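PDB 2G0B: FeeM from Uncultured bacterium, which probably catalyses transfer of a long-chain acyl group from acyl carrier protein to the amino group of tyrosine, making N-acyl tyrosine. Local coordinates for residues M76-A81 and Y165-A170; I141-K146 and P171-A176. One frame throughout, in Å; residues are numbered along the deposited sequence.

Interaction 1: M76-A81 and Y165-A170. With NLT (N-dodecanoyl-L-tyrosine), chain I.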
loop_
_atom_site.group_PDB
_atom_site.type_symbol
_atom_site.label_atom_id
_atom_site.label_comp_id
_atom_site.label_asym_id
_atom_site.label_seq_id
_atom_site.Cartn_x
_atom_site.Cartn_y
_atom_site.Cartn_z
ATOM N N MET A 76 8.386 -7.564 -2.418
ATOM C CA MET A 76 7.910 -8.879 -1.968
ATOM C C MET A 76 8.865 -10.023 -2.291
ATOM O O MET A 76 8.910 -11.011 -1.562
ATOM C CB MET A 76 6.580 -9.197 -2.627
ATOM C CG MET A 76 5.393 -9.015 -1.753
ATOM S SD MET A 76 3.923 -9.134 -2.721
ATOM C CE MET A 76 3.054 -10.255 -1.814
ATOM N N ASP A 77 9.613 -9.887 -3.393
ATOM C CA ASP A 77 10.464 -10.961 -3.927
ATOM C C ASP A 77 11.460 -11.557 -2.930
ATOM O O ASP A 77 11.796 -12.737 -3.018
ATOM C CB ASP A 77 11.214 -10.487 -5.178
ATOM C CG ASP A 77 10.296 -10.257 -6.363
ATOM O OD1 ASP A 77 9.062 -10.364 -6.196
ATOM O OD2 ASP A 77 10.721 -9.964 -7.506
ATOM N N SER A 78 11.924 -10.744 -1.981
ATOM C CA SER A 78 12.893 -11.207 -0.989
ATOM C C SER A 78 12.292 -12.261 -0.048
ATOM O O SER A 78 13.018 -13.049 0.550
ATOM C CB SER A 78 13.474 -10.028 -0.195
ATOM O OG SER A 78 12.510 -9.466 0.674
ATOM N N ILE A 79 10.962 -12.293 0.031
ATOM C CA ILE A 79 10.254 -13.183 0.941
ATOM C C ILE A 79 9.239 -14.080 0.222
ATOM O O ILE A 79 9.132 -15.275 0.525
ATOM C CB ILE A 79 9.557 -12.350 2.075
ATOM C CG1 ILE A 79 10.603 -11.682 2.976
ATOM C CG2 ILE A 79 8.658 -13.215 2.929
ATOM C CD1 ILE A 79 11.699 -12.646 3.575
ATOM N N TYR A 80 8.519 -13.513 -0.743
ATOM C CA TYR A 80 7.413 -14.218 -1.378
ATOM C C TYR A 80 7.568 -14.415 -2.887
ATOM O O TYR A 80 6.575 -14.447 -3.606
ATOM C CB TYR A 80 6.095 -13.491 -1.097
ATOM C CG TYR A 80 5.714 -13.420 0.353
ATOM C CD1 TYR A 80 5.624 -12.194 1.007
ATOM C CD2 TYR A 80 5.415 -14.574 1.068
ATOM C CE1 TYR A 80 5.257 -12.118 2.338
ATOM C CE2 TYR A 80 5.049 -14.512 2.401
ATOM C CZ TYR A 80 4.972 -13.282 3.030
ATOM O OH TYR A 80 4.619 -13.224 4.346
ATOM N N ALA A 81 8.802 -14.568 -3.357
ATOM C CA ALA A 81 9.071 -14.771 -4.789
ATOM C C ALA A 81 8.323 -15.966 -5.393
ATOM O O ALA A 81 7.619 -15.816 -6.392
ATOM C CB ALA A 81 10.558 -14.907 -5.036
ATOM N N TYR A 165 9.816 -10.740 7.637
ATOM C CA TYR A 165 10.212 -9.837 6.568
ATOM C C TYR A 165 11.476 -9.117 7.010
ATOM O O TYR A 165 11.415 -8.189 7.812
ATOM C CB TYR A 165 9.080 -8.844 6.284
ATOM C CG TYR A 165 9.136 -8.122 4.942
ATOM C CD1 TYR A 165 10.118 -8.415 3.991
ATOM C CD2 TYR A 165 8.187 -7.134 4.625
ATOM C CE1 TYR A 165 10.150 -7.751 2.762
ATOM C CE2 TYR A 165 8.218 -6.467 3.407
ATOM C CZ TYR A 165 9.199 -6.773 2.485
ATOM O OH TYR A 165 9.226 -6.113 1.287
ATOM N N GLY A 166 12.624 -9.572 6.497
ATOM C CA GLY A 166 13.931 -9.057 6.894
ATOM C C GLY A 166 14.115 -7.571 6.646
ATOM O O GLY A 166 14.697 -6.865 7.480
ATOM N N THR A 167 13.607 -7.102 5.500
ATOM C CA THR A 167 13.625 -5.689 5.123
ATOM C C THR A 167 13.106 -4.796 6.250
ATOM O O THR A 167 13.722 -3.778 6.592
ATOM C CB THR A 167 12.752 -5.474 3.868
ATOM O OG1 THR A 167 13.139 -6.399 2.851
ATOM C CG2 THR A 167 13.031 -4.138 3.238
ATOM N N VAL A 168 11.996 -5.213 6.849
ATOM C CA VAL A 168 11.319 -4.423 7.859
ATOM C C VAL A 168 11.646 -4.879 9.297
ATOM O O VAL A 168 11.397 -4.137 10.256
ATOM C CB VAL A 168 9.797 -4.453 7.622
ATOM C CG1 VAL A 168 9.125 -3.488 8.490
ATOM C CG2 VAL A 168 9.489 -4.111 6.187
ATOM N N ASN A 169 12.276 -6.058 9.421
ATOM C CA ASN A 169 12.455 -6.750 10.712
ATOM C C ASN A 169 11.156 -6.817 11.516
ATOM O O ASN A 169 11.079 -6.348 12.660
ATOM C CB ASN A 169 13.617 -6.175 11.545
ATOM C CG ASN A 169 14.246 -7.224 12.477
ATOM O OD1 ASN A 169 14.966 -8.122 12.029
ATOM N ND2 ASN A 169 13.955 -7.120 13.770
ATOM N N ALA A 170 10.132 -7.371 10.874
ATOM C CA ALA A 170 8.817 -7.538 11.464
ATOM C C ALA A 170 8.114 -8.700 10.740
ATOM O O ALA A 170 8.503 -9.050 9.619
ATOM C CB ALA A 170 8.029 -6.258 11.327
HETATM N N NLT I . 3.373 -2.867 4.076
HETATM C C1 NLT I . 2.374 -1.998 3.880
HETATM O OL NLT I . 2.509 -0.782 3.952
HETATM C C2 NLT I . 1.014 -2.609 3.579
HETATM C C3 NLT I . 0.279 -1.893 2.438
HETATM C C4 NLT I . -1.239 -2.125 2.507
HETATM C C5 NLT I . -1.972 -1.386 1.381
HETATM C C6 NLT I . -3.412 -1.863 1.195
HETATM C C7 NLT I . -3.997 -1.387 -0.137
HETATM C C8 NLT I . -5.520 -1.444 -0.124
HETATM C C9 NLT I . -6.149 -1.038 -1.465
HETATM C C10 NLT I . -7.334 -1.960 -1.748
HETATM C C11 NLT I . -7.985 -1.752 -3.115
HETATM C C12 NLT I . -9.316 -2.504 -3.175
HETATM C CA NLT I . 4.729 -2.501 4.485
HETATM C CB NLT I . 5.584 -3.753 4.650
HETATM C CG NLT I . 5.470 -4.324 6.047
HETATM C CD2 NLT I . 5.828 -3.561 7.151
HETATM C CE2 NLT I . 5.720 -4.089 8.425
HETATM C CZ NLT I . 5.271 -5.383 8.596
HETATM C CE1 NLT I . 4.906 -6.150 7.497
HETATM C CD1 NLT I . 5.008 -5.621 6.221
HETATM O OH NLT I . 5.172 -5.888 9.817
HETATM C C NLT I . 5.422 -1.634 3.475
HETATM O O NLT I . 5.208 -1.856 2.264
HETATM O O2 NLT I . 6.190 -0.721 3.873
#
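The ring of Tyr165 stands between the start of helix 77-89 and the bound N-dodecanoyl-L-tyrosine, and touches both. At one edge, in the ring plane, lies the hydroxyl of Ser78, its OG 3.6 Å from Tyr165 CE1. Across the ring, also at the edge, CD2 looks to the ligand phenol, 3.9 Å from NLT CD1. This placement follows from Tyr165 CG being anti to the backbone N (chi1 -162°). Ile79 comes in obliquely, its CG1 3.5 Å from Tyr165 CD1, while its other branch turns elsewhere: CG2 sits over the centre of the Tyr80 ring, so one isoleucine packs against two tyrosines. The helix start beneath these side chains is gathered at Met76 O, which accepts from both Ile79 N and Tyr80 N.

Residues 165-170 form the turn of the hairpin joining strands 157-165 and 170-178, the last two strands of a GNAT-type acetyltransferase fold. A G1 beta bulge closes the turn, with two residues, Asn169 and Ala170, set against the one Tyr165, and Tyr165 N bonds to Ala170 O at 2.9 Å. The turn also lines the ligand pocket: Val168 CG1 lies 3.5 Å from NLT CE2 and Ala170 CB 3.3 Å from NLT OH. No hydrogen bond joins helix and turn directly; instead the hydroxyls of Ser78 and Tyr165 converge on Pro75 O, each through a weak bond.

Interaction 2: I141-K146 and P171-A176. With NLT (N-dodecanoyl-L-tyrosine), chain I.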
loop_
_atom_site.group_PDB
_atom_site.type_symbol
_atom_site.label_atom_id
_atom_site.label_comp_id
_atom_site.label_asym_id
_atom_site.label_seq_id
_atom_site.Cartn_x
_atom_site.Cartn_y
_atom_site.Cartn_z
ATOM N N ILE A 141 -0.064 -7.369 -1.454
ATOM C CA ILE A 141 0.301 -6.647 -0.226
ATOM C C ILE A 141 1.010 -7.538 0.768
ATOM O O ILE A 141 0.643 -8.701 0.951
ATOM C CB ILE A 141 -0.956 -5.974 0.477
ATOM C CG1 ILE A 141 -2.104 -6.966 0.653
ATOM C CG2 ILE A 141 -1.407 -4.719 -0.265
ATOM C CD1 ILE A 141 -3.172 -6.505 1.597
ATOM N N SER A 142 2.038 -7.004 1.410
ATOM C CA SER A 142 2.643 -7.695 2.536
ATOM C C SER A 142 2.433 -6.829 3.751
ATOM O O SER A 142 2.907 -5.699 3.811
ATOM C CB SER A 142 4.117 -7.982 2.290
ATOM O OG SER A 142 4.812 -6.791 2.002
ATOM N N ILE A 143 1.681 -7.358 4.700
ATOM C CA ILE A 143 1.134 -6.572 5.798
ATOM C C ILE A 143 1.486 -7.152 7.162
ATOM O O ILE A 143 1.675 -8.368 7.310
ATOM C CB ILE A 143 -0.401 -6.501 5.664
ATOM C CG1 ILE A 143 -0.964 -7.852 5.228
ATOM C CG2 ILE A 143 -0.795 -5.461 4.668
ATOM C CD1 ILE A 143 -2.093 -8.321 6.064
ATOM N N ASN A 144 1.554 -6.285 8.162
ATOM C CA ASN A 144 1.694 -6.728 9.529
ATOM C C ASN A 144 0.460 -7.526 9.931
ATOM O O ASN A 144 -0.663 -7.096 9.650
ATOM C CB ASN A 144 1.852 -5.536 10.447
ATOM C CG ASN A 144 2.314 -5.924 11.808
ATOM O OD1 ASN A 144 1.521 -6.345 12.643
ATOM N ND2 ASN A 144 3.615 -5.832 12.039
ATOM N N PRO A 145 0.656 -8.683 10.582
ATOM C CA PRO A 145 -0.451 -9.564 10.973
ATOM C C PRO A 145 -1.611 -8.900 11.722
ATOM O O PRO A 145 -2.671 -9.509 11.819
ATOM C CB PRO A 145 0.231 -10.582 11.885
ATOM C CG PRO A 145 1.616 -10.611 11.439
ATOM C CD PRO A 145 1.962 -9.256 10.962
ATOM N N LYS A 146 -1.423 -7.683 12.230
ATOM C CA LYS A 146 -2.481 -7.023 13.004
ATOM C C LYS A 146 -3.608 -6.490 12.134
ATOM O O LYS A 146 -4.747 -6.362 12.595
ATOM C CB LYS A 146 -1.928 -5.936 13.946
ATOM C CG LYS A 146 -1.321 -4.725 13.270
ATOM C CD LYS A 146 -0.281 -4.089 14.166
ATOM C CE LYS A 146 0.189 -2.767 13.633
ATOM N NZ LYS A 146 0.717 -1.926 14.745
ATOM N N PRO A 171 7.123 -9.335 11.385
ATOM C CA PRO A 171 6.357 -10.416 10.745
ATOM C C PRO A 171 5.503 -9.896 9.602
ATOM O O PRO A 171 5.114 -8.718 9.621
ATOM C CB PRO A 171 5.449 -10.915 11.870
ATOM C CG PRO A 171 6.051 -10.399 13.113
ATOM C CD PRO A 171 6.686 -9.106 12.776
ATOM N N ALA A 172 5.207 -10.756 8.625
ATOM C CA ALA A 172 4.356 -10.377 7.484
ATOM C C ALA A 172 3.619 -11.571 6.881
ATOM O O ALA A 172 4.159 -12.680 6.843
ATOM C CB ALA A 172 5.190 -9.679 6.405
ATOM N N ILE A 173 2.377 -11.346 6.434
ATOM C CA ILE A 173 1.696 -12.288 5.530
ATOM C C ILE A 173 1.462 -11.621 4.195
ATOM O O ILE A 173 1.336 -10.398 4.123
ATOM C CB ILE A 173 0.332 -12.837 6.109
ATOM C CG1 ILE A 173 -0.586 -11.724 6.516
ATOM C CG2 ILE A 173 0.547 -13.679 7.332
ATOM C CD1 ILE A 173 -0.816 -11.728 8.020
ATOM N N ALA A 174 1.406 -12.418 3.136
ATOM C CA ALA A 174 1.140 -11.892 1.800
ATOM C C ALA A 174 -0.300 -12.126 1.426
ATOM O O ALA A 174 -0.832 -13.220 1.626
ATOM C CB ALA A 174 2.048 -12.525 0.788
ATOM N N ARG A 175 -0.942 -11.073 0.923
ATOM C CA ARG A 175 -2.304 -11.152 0.406
ATOM C C ARG A 175 -2.374 -10.517 -0.981
ATOM O O ARG A 175 -1.626 -9.603 -1.293
ATOM C CB ARG A 175 -3.308 -10.467 1.347
ATOM C CG ARG A 175 -3.200 -10.860 2.800
ATOM C CD ARG A 175 -4.401 -10.489 3.651
ATOM N NE ARG A 175 -5.525 -11.380 3.402
ATOM C CZ ARG A 175 -5.899 -12.366 4.200
ATOM N NH1 ARG A 175 -5.248 -12.602 5.316
ATOM N NH2 ARG A 175 -6.933 -13.125 3.875
ATOM N N ALA A 176 -3.276 -11.018 -1.810
ATOM C CA ALA A 176 -3.453 -10.496 -3.151
ATOM C C ALA A 176 -4.927 -10.394 -3.480
ATOM O O ALA A 176 -5.749 -11.094 -2.883
ATOM C CB ALA A 176 -2.749 -11.369 -4.149
HETATM N N NLT I . 3.373 -2.867 4.076
HETATM C C1 NLT I . 2.374 -1.998 3.880
HETATM O OL NLT I . 2.509 -0.782 3.952
HETATM C C2 NLT I . 1.014 -2.609 3.579
HETATM C C3 NLT I . 0.279 -1.893 2.438
HETATM C C4 NLT I . -1.239 -2.125 2.507
HETATM C C5 NLT I . -1.972 -1.386 1.381
HETATM C C6 NLT I . -3.412 -1.863 1.195
HETATM C C7 NLT I . -3.997 -1.387 -0.137
HETATM C C8 NLT I . -5.520 -1.444 -0.124
HETATM C C9 NLT I . -6.149 -1.038 -1.465
HETATM C C10 NLT I . -7.334 -1.960 -1.748
HETATM C C11 NLT I . -7.985 -1.752 -3.115
HETATM C C12 NLT I . -9.316 -2.504 -3.175
HETATM C CA NLT I . 4.729 -2.501 4.485
HETATM C CB NLT I . 5.584 -3.753 4.650
HETATM C CG NLT I . 5.470 -4.324 6.047
HETATM C CD2 NLT I . 5.828 -3.561 7.151
HETATM C CE2 NLT I . 5.720 -4.089 8.425
HETATM C CZ NLT I . 5.271 -5.383 8.596
HETATM C CE1 NLT I . 4.906 -6.150 7.497
HETATM C CD1 NLT I . 5.008 -5.621 6.221
HETATM O OH NLT I . 5.172 -5.888 9.817
HETATM C C NLT I . 5.422 -1.634 3.475
HETATM O O NLT I . 5.208 -1.856 2.264
HETATM O O2 NLT I . 6.190 -0.721 3.873
#
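Val168 lies over one face of the ligand phenol and the backbone at Ile143 and Asn144 passes along the other, off-centre and near CE1, while Ala172 CB meets NLT CE1 at 3.7 Å. A second flat group, the Asn144 amide, is held at both ends. Its ND2 donates to the phenol oxygen NLT OH over 2.7 Å, and its OD1 accepts from Lys146 N, in the carbonyl plane and on a lone pair, closing an Asx turn just past the strand end. With CG anti to the backbone N (chi1 -167°), the amide reaches the phenol. The side chains of Pro145 and Pro171 cross at about a right angle beyond the last paired residues, with CG of the first against CB of the second.

Strands 138-143 and 170-178 run antiparallel in the GNAT-type sheet, the former being the strand that follows the parallel neighbour 94-102. Ile141 with Arg175 and Ile143 with Ile173 are hydrogen-bonded pairs, and Ser142 with Ala174 is a non-hydrogen-bonded one. The straightest of the four bonds between the strands runs from Arg175 N to Ile141 O (2.9 Å). On the isoleucine face Ile143 CD1 lies 3.7 Å from Ile173 CG1, and the Arg175 chain, bent at chi3 (75°), leads away to a salt bridge with Asp148.

The ligand amide is read by the strand as well: NLT N donates to Ser142 O over 2.9 Å, almost in line at 174°. NLT OH in turn donates to Pro171 O, so the phenol oxygen is both donor and acceptor. Ile143 CG2 and Ile141 CG2 lie against the acyl chain, near its C2 and C5. Ser142 O thus holds the nitrogen, while Asn144 ND2 and Pro171 O hold the hydroxyl, and these phenol contacts are consistent with selection of tyrosine as the acyl acceptor.

Both contacts involve the hairpin of strands 157-165 and 170-178 and both touch the ligand, but at different depths. Interaction 2 is buried inside the sheet and rests on a regular ladder of backbone bonds; interaction 1 lies nearer the surface, where a helix start meets the hairpin turn mainly through side chains, with no direct hydrogen bond. They join directly, since Met76 CE and the hydroxyl end of Tyr80 pack on strand 170-178, with Met76 CE 3.6 Å from Ala174 CB. Toward the ligand their chemistry also divides: 165-170 gives mainly apolar contacts to the phenol, whereas 141-146 and 171-176 supply three of the ligand's hydrogen bonds, and 141-146 flanks the acyl chain too.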